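PDB 2PAG: SMI1/KNR4 family protein from Pseudomonas syringae pv. tomato, which is of unknown biochemical function but binds calcium and belongs to the SMI1/KNR4 family of the SUKH clan. Local coordinates for residues E10-V15 with D51-S56; E32-N37 with Y70-C75; R85-I90 with C99-G104. All coordinates share one frame; numbering follows the deposited sequence.

Interaction 1 (E10-V15 with D51-S56); sequences EANEPV and DVVYGS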
loop_
_atom_site.group_PDB
_atom_site.type_symbol
_atom_site.label_atom_id
_atom_site.label_comp_id
_atom_site.label_asym_id
_atom_site.label_seq_id
_atom_site.Cartn_x
_atom_site.Cartn_y
_atom_site.Cartn_z
ATOM N N GLU A 10 -15.484 0.604 7.978
ATOM C CA GLU A 10 -16.572 1.458 8.430
ATOM C C GLU A 10 -16.272 2.952 8.284
ATOM O O GLU A 10 -17.188 3.780 8.305
ATOM C CB GLU A 10 -16.934 1.093 9.877
ATOM C CG GLU A 10 -17.540 -0.305 9.973
ATOM C CD GLU A 10 -18.002 -0.699 11.370
ATOM O OE1 GLU A 10 -18.009 0.156 12.280
ATOM O OE2 GLU A 10 -18.365 -1.885 11.543
ATOM N N ALA A 11 -14.999 3.297 8.112
ATOM C CA ALA A 11 -14.621 4.696 7.952
ATOM C C ALA A 11 -14.553 5.069 6.476
ATOM O O ALA A 11 -14.341 6.240 6.136
ATOM C CB ALA A 11 -13.274 4.960 8.614
ATOM N N ASN A 12 -14.737 4.074 5.609
ATOM C CA ASN A 12 -14.677 4.287 4.163
ATOM C C ASN A 12 -15.525 5.462 3.707
ATOM O O ASN A 12 -16.713 5.550 4.031
ATOM C CB ASN A 12 -15.128 3.041 3.402
ATOM C CG ASN A 12 -15.105 3.251 1.899
ATOM O OD1 ASN A 12 -14.043 3.443 1.310
ATOM N ND2 ASN A 12 -16.282 3.235 1.274
ATOM N N GLU A 13 -14.914 6.349 2.930
ATOM C CA GLU A 13 -15.603 7.534 2.436
ATOM C C GLU A 13 -16.178 7.336 1.038
ATOM O O GLU A 13 -15.505 6.833 0.134
ATOM C CB GLU A 13 -14.638 8.717 2.432
ATOM C CG GLU A 13 -13.909 8.926 3.748
ATOM C CD GLU A 13 -12.832 9.988 3.647
ATOM O OE1 GLU A 13 -12.420 10.310 2.512
ATOM O OE2 GLU A 13 -12.386 10.492 4.698
ATOM N N PRO A 14 -17.436 7.741 0.835
ATOM C CA PRO A 14 -18.040 7.579 -0.485
ATOM C C PRO A 14 -17.346 8.411 -1.556
ATOM O O PRO A 14 -16.897 9.532 -1.296
ATOM C CB PRO A 14 -19.489 8.010 -0.259
ATOM C CG PRO A 14 -19.382 9.000 0.857
ATOM C CD PRO A 14 -18.394 8.335 1.784
ATOM N N VAL A 15 -17.244 7.837 -2.751
ATOM C CA VAL A 15 -16.638 8.502 -3.901
ATOM C C VAL A 15 -17.520 8.200 -5.109
ATOM O O VAL A 15 -18.346 7.286 -5.062
ATOM C CB VAL A 15 -15.193 8.001 -4.172
ATOM C CG1 VAL A 15 -14.263 8.472 -3.062
ATOM C CG2 VAL A 15 -15.169 6.488 -4.286
ATOM N N ASP A 51 -9.818 -1.254 -1.122
ATOM C CA ASP A 51 -10.936 -0.588 -1.790
ATOM C C ASP A 51 -11.411 0.567 -0.908
ATOM O O ASP A 51 -12.389 1.252 -1.221
ATOM C CB ASP A 51 -12.087 -1.571 -2.041
ATOM C CG ASP A 51 -12.674 -2.132 -0.759
ATOM O OD1 ASP A 51 -11.921 -2.303 0.219
ATOM O OD2 ASP A 51 -13.895 -2.423 -0.736
ATOM N N VAL A 52 -10.696 0.791 0.188
ATOM C CA VAL A 52 -11.040 1.845 1.133
ATOM C C VAL A 52 -10.467 3.226 0.808
ATOM O O VAL A 52 -9.309 3.372 0.373
ATOM C CB VAL A 52 -10.611 1.448 2.576
ATOM C CG1 VAL A 52 -10.823 2.610 3.532
ATOM C CG2 VAL A 52 -11.415 0.236 3.034
ATOM N N VAL A 53 -11.310 4.235 1.006
ATOM C CA VAL A 53 -10.950 5.629 0.794
ATOM C C VAL A 53 -11.072 6.293 2.163
ATOM O O VAL A 53 -12.139 6.243 2.784
ATOM C CB VAL A 53 -11.923 6.301 -0.198
ATOM C CG1 VAL A 53 -11.545 7.756 -0.395
ATOM C CG2 VAL A 53 -11.907 5.550 -1.525
ATOM N N TYR A 54 -9.980 6.885 2.648
ATOM C CA TYR A 54 -9.996 7.542 3.952
ATOM C C TYR A 54 -8.845 8.514 4.200
ATOM O O TYR A 54 -7.706 8.273 3.790
ATOM C CB TYR A 54 -9.964 6.514 5.086
ATOM C CG TYR A 54 -9.947 7.173 6.447
ATOM C CD1 TYR A 54 -11.132 7.600 7.045
ATOM C CD2 TYR A 54 -8.744 7.447 7.097
ATOM C CE1 TYR A 54 -11.119 8.289 8.253
ATOM C CE2 TYR A 54 -8.720 8.138 8.305
ATOM C CZ TYR A 54 -9.911 8.556 8.875
ATOM O OH TYR A 54 -9.899 9.249 10.064
ATOM N N GLY A 55 -9.162 9.603 4.891
ATOM C CA GLY A 55 -8.159 10.586 5.255
ATOM C C GLY A 55 -7.427 11.308 4.147
ATOM O O GLY A 55 -7.985 11.569 3.079
ATOM N N SER A 56 -6.161 11.626 4.415
ATOM C CA SER A 56 -5.320 12.357 3.471
ATOM C C SER A 56 -4.274 11.501 2.764
ATOM O O SER A 56 -3.354 12.036 2.145
ATOM C CB SER A 56 -4.605 13.506 4.191
ATOM O OG SER A 56 -3.731 13.013 5.197
HETATM O O HOH W 1 -10.364 11.444 1.979
#

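Interaction 2 (E32-N37 with Y70-C75); sequences EQLFIN and YLPEVC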
loop_
_atom_site.group_PDB
_atom_site.type_symbol
_atom_site.label_atom_id
_atom_site.label_comp_id
_atom_site.label_asym_id
_atom_site.label_seq_id
_atom_site.Cartn_x
_atom_site.Cartn_y
_atom_site.Cartn_z
ATOM N N GLU A 32 3.791 -11.184 -10.529
ATOM C CA GLU A 32 4.509 -11.639 -11.711
ATOM C C GLU A 32 4.959 -10.482 -12.591
ATOM O O GLU A 32 6.064 -10.504 -13.133
ATOM C CB GLU A 32 3.633 -12.611 -12.501
ATOM C CG GLU A 32 3.177 -13.796 -11.667
ATOM C CD GLU A 32 2.326 -14.773 -12.452
ATOM O OE1 GLU A 32 1.405 -14.317 -13.166
ATOM O OE2 GLU A 32 2.571 -15.995 -12.344
ATOM N N GLN A 33 4.111 -9.470 -12.732
ATOM C CA GLN A 33 4.444 -8.300 -13.541
ATOM C C GLN A 33 5.663 -7.566 -13.013
ATOM O O GLN A 33 6.456 -7.021 -13.787
ATOM C CB GLN A 33 3.294 -7.306 -13.547
ATOM C CG GLN A 33 2.126 -7.663 -14.401
ATOM C CD GLN A 33 1.029 -6.636 -14.250
ATOM O OE1 GLN A 33 1.260 -5.429 -14.406
ATOM N NE2 GLN A 33 -0.172 -7.101 -13.938
ATOM N N LEU A 34 5.795 -7.531 -11.689
ATOM C CA LEU A 34 6.907 -6.836 -11.051
ATOM C C LEU A 34 8.038 -7.781 -10.668
ATOM O O LEU A 34 9.074 -7.355 -10.151
ATOM C CB LEU A 34 6.398 -6.096 -9.814
ATOM C CG LEU A 34 5.421 -4.954 -10.111
ATOM C CD1 LEU A 34 4.662 -4.584 -8.851
ATOM C CD2 LEU A 34 6.181 -3.752 -10.646
ATOM N N PHE A 35 7.830 -9.066 -10.936
ATOM C CA PHE A 35 8.797 -10.110 -10.623
ATOM C C PHE A 35 9.253 -9.992 -9.177
ATOM O O PHE A 35 10.447 -9.977 -8.878
ATOM C CB PHE A 35 10.010 -10.043 -11.554
ATOM C CG PHE A 35 10.616 -11.392 -11.836
ATOM C CD1 PHE A 35 9.948 -12.307 -12.644
ATOM C CD2 PHE A 35 11.824 -11.767 -11.257
ATOM C CE1 PHE A 35 10.469 -13.578 -12.870
ATOM C CE2 PHE A 35 12.358 -13.037 -11.475
ATOM C CZ PHE A 35 11.682 -13.949 -12.283
ATOM N N ILE A 36 8.281 -9.907 -8.281
ATOM C CA ILE A 36 8.562 -9.780 -6.864
ATOM C C ILE A 36 7.515 -10.573 -6.099
ATOM O O ILE A 36 6.475 -10.943 -6.644
ATOM C CB ILE A 36 8.492 -8.301 -6.422
ATOM C CG1 ILE A 36 9.075 -8.140 -5.015
ATOM C CG2 ILE A 36 7.045 -7.826 -6.444
ATOM C CD1 ILE A 36 10.555 -8.432 -4.924
ATOM N N ASN A 37 7.802 -10.850 -4.837
ATOM C CA ASN A 37 6.864 -11.574 -4.002
ATOM C C ASN A 37 6.345 -10.542 -3.014
ATOM O O ASN A 37 7.131 -9.912 -2.308
ATOM C CB ASN A 37 7.582 -12.708 -3.266
ATOM C CG ASN A 37 6.622 -13.670 -2.596
ATOM O OD1 ASN A 37 5.943 -13.322 -1.631
ATOM N ND2 ASN A 37 6.556 -14.891 -3.114
ATOM N N TYR A 70 -2.031 2.801 -8.798
ATOM C CA TYR A 70 -1.793 1.472 -9.368
ATOM C C TYR A 70 -0.378 1.014 -9.008
ATOM O O TYR A 70 0.609 1.599 -9.452
ATOM C CB TYR A 70 -1.982 1.532 -10.887
ATOM C CG TYR A 70 -1.943 0.190 -11.569
ATOM C CD1 TYR A 70 -2.753 -0.858 -11.136
ATOM C CD2 TYR A 70 -1.105 -0.032 -12.659
ATOM C CE1 TYR A 70 -2.727 -2.102 -11.776
ATOM C CE2 TYR A 70 -1.069 -1.269 -13.302
ATOM C CZ TYR A 70 -1.881 -2.296 -12.858
ATOM O OH TYR A 70 -1.849 -3.508 -13.515
ATOM N N LEU A 71 -0.280 -0.063 -8.229
ATOM C CA LEU A 71 1.017 -0.544 -7.750
ATOM C C LEU A 71 2.173 -0.631 -8.747
ATOM O O LEU A 71 3.272 -0.151 -8.457
ATOM C CB LEU A 71 0.850 -1.888 -7.026
ATOM C CG LEU A 71 2.058 -2.406 -6.231
ATOM C CD1 LEU A 71 2.591 -1.317 -5.289
ATOM C CD2 LEU A 71 1.644 -3.635 -5.430
ATOM N N PRO A 72 1.959 -1.241 -9.924
ATOM C CA PRO A 72 3.080 -1.319 -10.867
ATOM C C PRO A 72 3.615 0.053 -11.273
ATOM O O PRO A 72 4.825 0.228 -11.420
ATOM C CB PRO A 72 2.490 -2.094 -12.041
ATOM C CG PRO A 72 1.492 -2.996 -11.368
ATOM C CD PRO A 72 0.817 -2.038 -10.405
ATOM N N GLU A 73 2.716 1.019 -11.461
ATOM C CA GLU A 73 3.139 2.367 -11.834
ATOM C C GLU A 73 3.798 3.085 -10.657
ATOM O O GLU A 73 4.770 3.815 -10.840
ATOM C CB GLU A 73 1.953 3.194 -12.348
ATOM C CG GLU A 73 1.332 2.693 -13.651
ATOM C CD GLU A 73 2.159 3.014 -14.893
ATOM O OE1 GLU A 73 1.715 2.647 -16.004
ATOM O OE2 GLU A 73 3.241 3.631 -14.771
ATOM N N VAL A 74 3.266 2.892 -9.452
ATOM C CA VAL A 74 3.846 3.520 -8.269
ATOM C C VAL A 74 5.262 2.967 -8.034
ATOM O O VAL A 74 6.175 3.704 -7.663
ATOM C CB VAL A 74 2.964 3.275 -7.006
ATOM C CG1 VAL A 74 3.653 3.808 -5.769
ATOM C CG2 VAL A 74 1.617 3.971 -7.167
ATOM N N CYS A 75 5.444 1.666 -8.256
ATOM C CA CYS A 75 6.752 1.043 -8.075
ATOM C C CYS A 75 7.757 1.622 -9.059
ATOM O O CYS A 75 8.865 2.001 -8.680
ATOM C CB CYS A 75 6.669 -0.471 -8.282
ATOM S SG CYS A 75 5.960 -1.376 -6.895
HETATM O O HOH W 2 -0.512 -3.895 -15.560
#

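Interaction 3 (R85-I90 with C99-G104); sequences RELIPI and CVEEDG. With CA (calcium ion), chain B; CA (calcium ion), chain C.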
loop_
_atom_site.group_PDB
_atom_site.type_symbol
_atom_site.label_atom_id
_atom_site.label_comp_id
_atom_site.label_asym_id
_atom_site.label_seq_id
_atom_site.Cartn_x
_atom_site.Cartn_y
_atom_site.Cartn_z
ATOM N N ARG A 85 14.952 -1.208 -4.903
ATOM C CA ARG A 85 14.084 -2.174 -5.587
ATOM C C ARG A 85 13.502 -3.237 -4.657
ATOM O O ARG A 85 12.417 -3.766 -4.905
ATOM C CB ARG A 85 14.863 -2.867 -6.711
ATOM C CG ARG A 85 14.086 -3.946 -7.473
ATOM C CD ARG A 85 12.963 -3.349 -8.307
ATOM N NE ARG A 85 12.639 -4.174 -9.470
ATOM C CZ ARG A 85 11.850 -5.243 -9.451
ATOM N NH1 ARG A 85 11.283 -5.639 -8.322
ATOM N NH2 ARG A 85 11.626 -5.916 -10.572
ATOM N N GLU A 86 14.234 -3.552 -3.594
ATOM C CA GLU A 86 13.814 -4.558 -2.622
ATOM C C GLU A 86 12.630 -4.120 -1.757
ATOM O O GLU A 86 12.026 -4.939 -1.059
ATOM C CB GLU A 86 14.999 -4.914 -1.720
ATOM C CG GLU A 86 15.500 -3.745 -0.890
ATOM C CD GLU A 86 16.837 -4.018 -0.235
ATOM O OE1 GLU A 86 16.962 -5.048 0.463
ATOM O OE2 GLU A 86 17.764 -3.198 -0.416
ATOM N N LEU A 87 12.307 -2.832 -1.801
ATOM C CA LEU A 87 11.199 -2.277 -1.024
ATOM C C LEU A 87 10.001 -2.036 -1.933
ATOM O O LEU A 87 10.142 -1.450 -3.010
ATOM C CB LEU A 87 11.621 -0.950 -0.380
ATOM C CG LEU A 87 12.830 -0.969 0.559
ATOM C CD1 LEU A 87 13.028 0.426 1.164
ATOM C CD2 LEU A 87 12.608 -2.010 1.660
ATOM N N ILE A 88 8.824 -2.483 -1.499
ATOM C CA ILE A 88 7.605 -2.292 -2.284
ATOM C C ILE A 88 6.745 -1.201 -1.661
ATOM O O ILE A 88 6.292 -1.330 -0.524
ATOM C CB ILE A 88 6.751 -3.572 -2.348
ATOM C CG1 ILE A 88 7.577 -4.733 -2.897
ATOM C CG2 ILE A 88 5.529 -3.331 -3.232
ATOM C CD1 ILE A 88 6.867 -6.074 -2.810
ATOM N N PRO A 89 6.489 -0.116 -2.404
ATOM C CA PRO A 89 5.666 0.961 -1.843
ATOM C C PRO A 89 4.268 0.531 -1.442
ATOM O O PRO A 89 3.624 -0.248 -2.140
ATOM C CB PRO A 89 5.622 1.989 -2.969
ATOM C CG PRO A 89 6.923 1.778 -3.663
ATOM C CD PRO A 89 7.048 0.276 -3.710
ATOM N N ILE A 90 3.805 1.030 -0.299
ATOM C CA ILE A 90 2.449 0.747 0.131
ATOM C C ILE A 90 1.681 2.064 0.051
ATOM O O ILE A 90 0.468 2.071 -0.115
ATOM C CB ILE A 90 2.378 0.145 1.573
ATOM C CG1 ILE A 90 0.910 -0.044 1.959
ATOM C CG2 ILE A 90 3.073 1.061 2.597
ATOM C CD1 ILE A 90 0.696 -0.835 3.239
ATOM N N CYS A 99 7.175 2.243 2.355
ATOM C CA CYS A 99 7.478 1.014 1.623
ATOM C C CYS A 99 7.595 -0.170 2.553
ATOM O O CYS A 99 7.909 -0.014 3.734
ATOM C CB CYS A 99 8.794 1.159 0.863
ATOM S SG CYS A 99 8.919 2.634 -0.163
ATOM N N VAL A 100 7.399 -1.361 1.998
ATOM C CA VAL A 100 7.441 -2.579 2.786
ATOM C C VAL A 100 8.626 -3.478 2.462
ATOM O O VAL A 100 8.903 -3.781 1.292
ATOM C CB VAL A 100 6.143 -3.368 2.594
ATOM C CG1 VAL A 100 6.051 -4.490 3.612
ATOM C CG2 VAL A 100 4.953 -2.423 2.733
ATOM N N GLU A 101 9.328 -3.888 3.516
ATOM C CA GLU A 101 10.478 -4.774 3.397
ATOM C C GLU A 101 9.968 -6.180 3.118
ATOM O O GLU A 101 8.775 -6.467 3.276
ATOM C CB GLU A 101 11.279 -4.808 4.701
ATOM C CG GLU A 101 11.966 -3.528 5.096
ATOM C CD GLU A 101 13.020 -3.785 6.158
ATOM O OE1 GLU A 101 12.735 -4.558 7.101
ATOM O OE2 GLU A 101 14.129 -3.221 6.050
ATOM N N GLU A 102 10.877 -7.062 2.713
ATOM C CA GLU A 102 10.504 -8.436 2.416
ATOM C C GLU A 102 9.909 -9.138 3.633
ATOM O O GLU A 102 9.029 -9.993 3.486
ATOM C CB GLU A 102 11.725 -9.188 1.878
ATOM C CG GLU A 102 12.357 -8.463 0.693
ATOM C CD GLU A 102 13.539 -9.198 0.093
ATOM O OE1 GLU A 102 13.338 -10.305 -0.454
ATOM O OE2 GLU A 102 14.669 -8.661 0.168
ATOM N N ASP A 103 10.364 -8.767 4.831
ATOM C CA ASP A 103 9.841 -9.377 6.047
ATOM C C ASP A 103 8.631 -8.654 6.628
ATOM O O ASP A 103 8.175 -8.975 7.726
ATOM C CB ASP A 103 10.935 -9.532 7.126
ATOM C CG ASP A 103 11.514 -8.203 7.607
ATOM O OD1 ASP A 103 10.872 -7.147 7.449
ATOM O OD2 ASP A 103 12.623 -8.232 8.181
ATOM N N GLY A 104 8.111 -7.678 5.890
ATOM C CA GLY A 104 6.925 -6.974 6.345
ATOM C C GLY A 104 7.068 -5.636 7.036
ATOM O O GLY A 104 6.065 -4.933 7.195
HETATM CA CA CA B . 12.482 -5.810 8.776
HETATM CA CA CA C . 14.667 -9.233 8.777
HETATM O O HOH W 3 9.599 -6.053 -0.264
HETATM O O HOH W 4 15.365 -8.116 6.548
HETATM O O HOH W 5 13.490 -9.504 10.862
HETATM O O HOH W 6 13.023 -11.437 9.197
HETATM O O HOH W 7 14.560 -11.072 7.130
#

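Interaction 1 (E10-V15 with D51-S56)
N12, E13 and V53 meet where two surface loops of this SMI1/KNR4 (SUKH) fold pass each other: residues 10-15 carry the chain out of helix 2-11, and the loop 51-56 comes after helix 40-49. Neither forms a strand here, yet V53 is bonded at both its backbone N and O, as a strand residue might be, by one side chain and one backbone amide. This illustrates how an amide side chain can stand in for a peptide group.

Among the polar contacts, N12 OD1 accepts V53 N at 2.9 Å, with the donor lying in the plane of the side-chain carbonyl and the N-H...O angle at 161°. With N12 CG anti to its own backbone N (chi1 179°), the amide group lies towards V53. In return E13 N donates to V53 O at 2.8 Å. The same oxygen receives a softer CA-H...O contact from N12 CA at 3.5 Å. The E13 side chain extends beyond CG and crosses V53 at about a right angle; its OE2 takes a weak hydrogen bond from G55 N at 3.3 Å. D51 turns its carboxylate elsewhere, to a salt bridge with R9.

The aromatic contact belongs to A11. Its CB touches Y54 CD1 at 3.7 Å, and its carbonyl oxygen lies at the edge of the ring, near the ring plane. The backbone O of Y54 accepts a hydrogen bond from W132 NE1, linking this loop to helix 124-132.

The aliphatic contact lies beyond E13. V53 also touches L19 in the loop that leads on towards helix 24-34. V15 and V53 reach toward each other tip to tip, CG1 of V15 standing 3.9 Å from CG1 of V53 and slightly farther from V53 CG2.

Interaction 2 (E32-N37 with Y70-C75)
The side chains of Q33 and Y70 cross at about a right angle, while the amide and ring planes are 43° apart. One face of the ring is covered from within its own segment: P72 CD stands 3.4 Å above the plane, over the centre of the Y70 ring. At the ring edge, in plane, lie E73 CG and a water. That water joins the two segments, since it donates to Q33 OE1 at 2.6 Å and lies 2.5 Å from Y70 OH. Direct contact between these polar ends is looser, OE1 of Q33 being 3.8 Å from OH of Y70. CD of Q33 is anti to CA (chi2 177°), and OE1 ends beside the phenol and 3.9 Å from P72 CG.

The apolar half of the contact rests on L34, which sets both methyls against P72 and C75. CD2 of L34 sits 3.9 Å from P72 CA, while its CD1 lies 4.0 Å from C75 SG and also approaches L71.

The C-terminal end of helix 24-34 thus faces the start of helix 71-81. Y70 holds the N-cap position of helix 71-81. Helix 24-34 closes in a Schellman motif, F35 being the C-prime residue with positive phi: I36 N turns back to E31 O, and F35 N makes a weak bond to E32 O.

I30, also on helix 24-34, extends the interface to Y70, L71 and P72. On the sheet side, L71 and I36 touch I88 of strand 88-93, and V74 and C75 pack against P89 of the same strand.

Interaction 3 (R85-I90 with C99-G104)
I88 and V100 form an antiparallel hydrogen-bonded pair in the buried hairpin of strands 88-93 and 96-100, where 88-93 is an outer strand of the four-stranded sheet. I88 N donates to V100 O at 3.1 Å and nearly straight (172°), while V100 N returns a bond to I88 O at 2.8 Å. Next to it, P89 and C99 are a non-hydrogen-bonded pair. P89 and C99 turn to one face, where C99 CB also meets L87 CB at 3.7 Å; I88 and V100 point to the other, onto F42 of helix 40-49. Beyond the pairing a water bridges E86 O and V100 O.

The strand then gives way to a type I turn from E101 to G104, which illustrates how a turn between the two inner strands of the sheet can hold metal. E101 lies beside L87, pointing the same way, with its CG 3.8 Å from L87 CD2. Its OE1 binds one calcium at 2.1 Å; D103 chelates that ion with both OD1 and OD2, and T105 completes the protein ligands. A second calcium, 2.4 Å from D103 OD2, is otherwise held by four waters, making that oxygen a bridge between the two ions.

How the interactions relate
Interactions 2 and 3 are neighbours, with centres about 11 Å apart, and together they illustrate how a helix-helix contact can sit directly against a strand pairing. L34 O lies 3.0 Å from R85 NH2, a probable hydrogen bond, and L71 CD1 packs 3.5 Å from P89 O, joining the helix ends of interaction 2 to the strand of interaction 3. Interaction 1 stands apart on the opposite side of the chain's centre: its own centre is about 24 Å from each of the others, and its nearest atoms are about 12 Å from interaction 2 and 10 Å from interaction 3. Calcium is bound at interaction 3; the other two contacts lie away from that site.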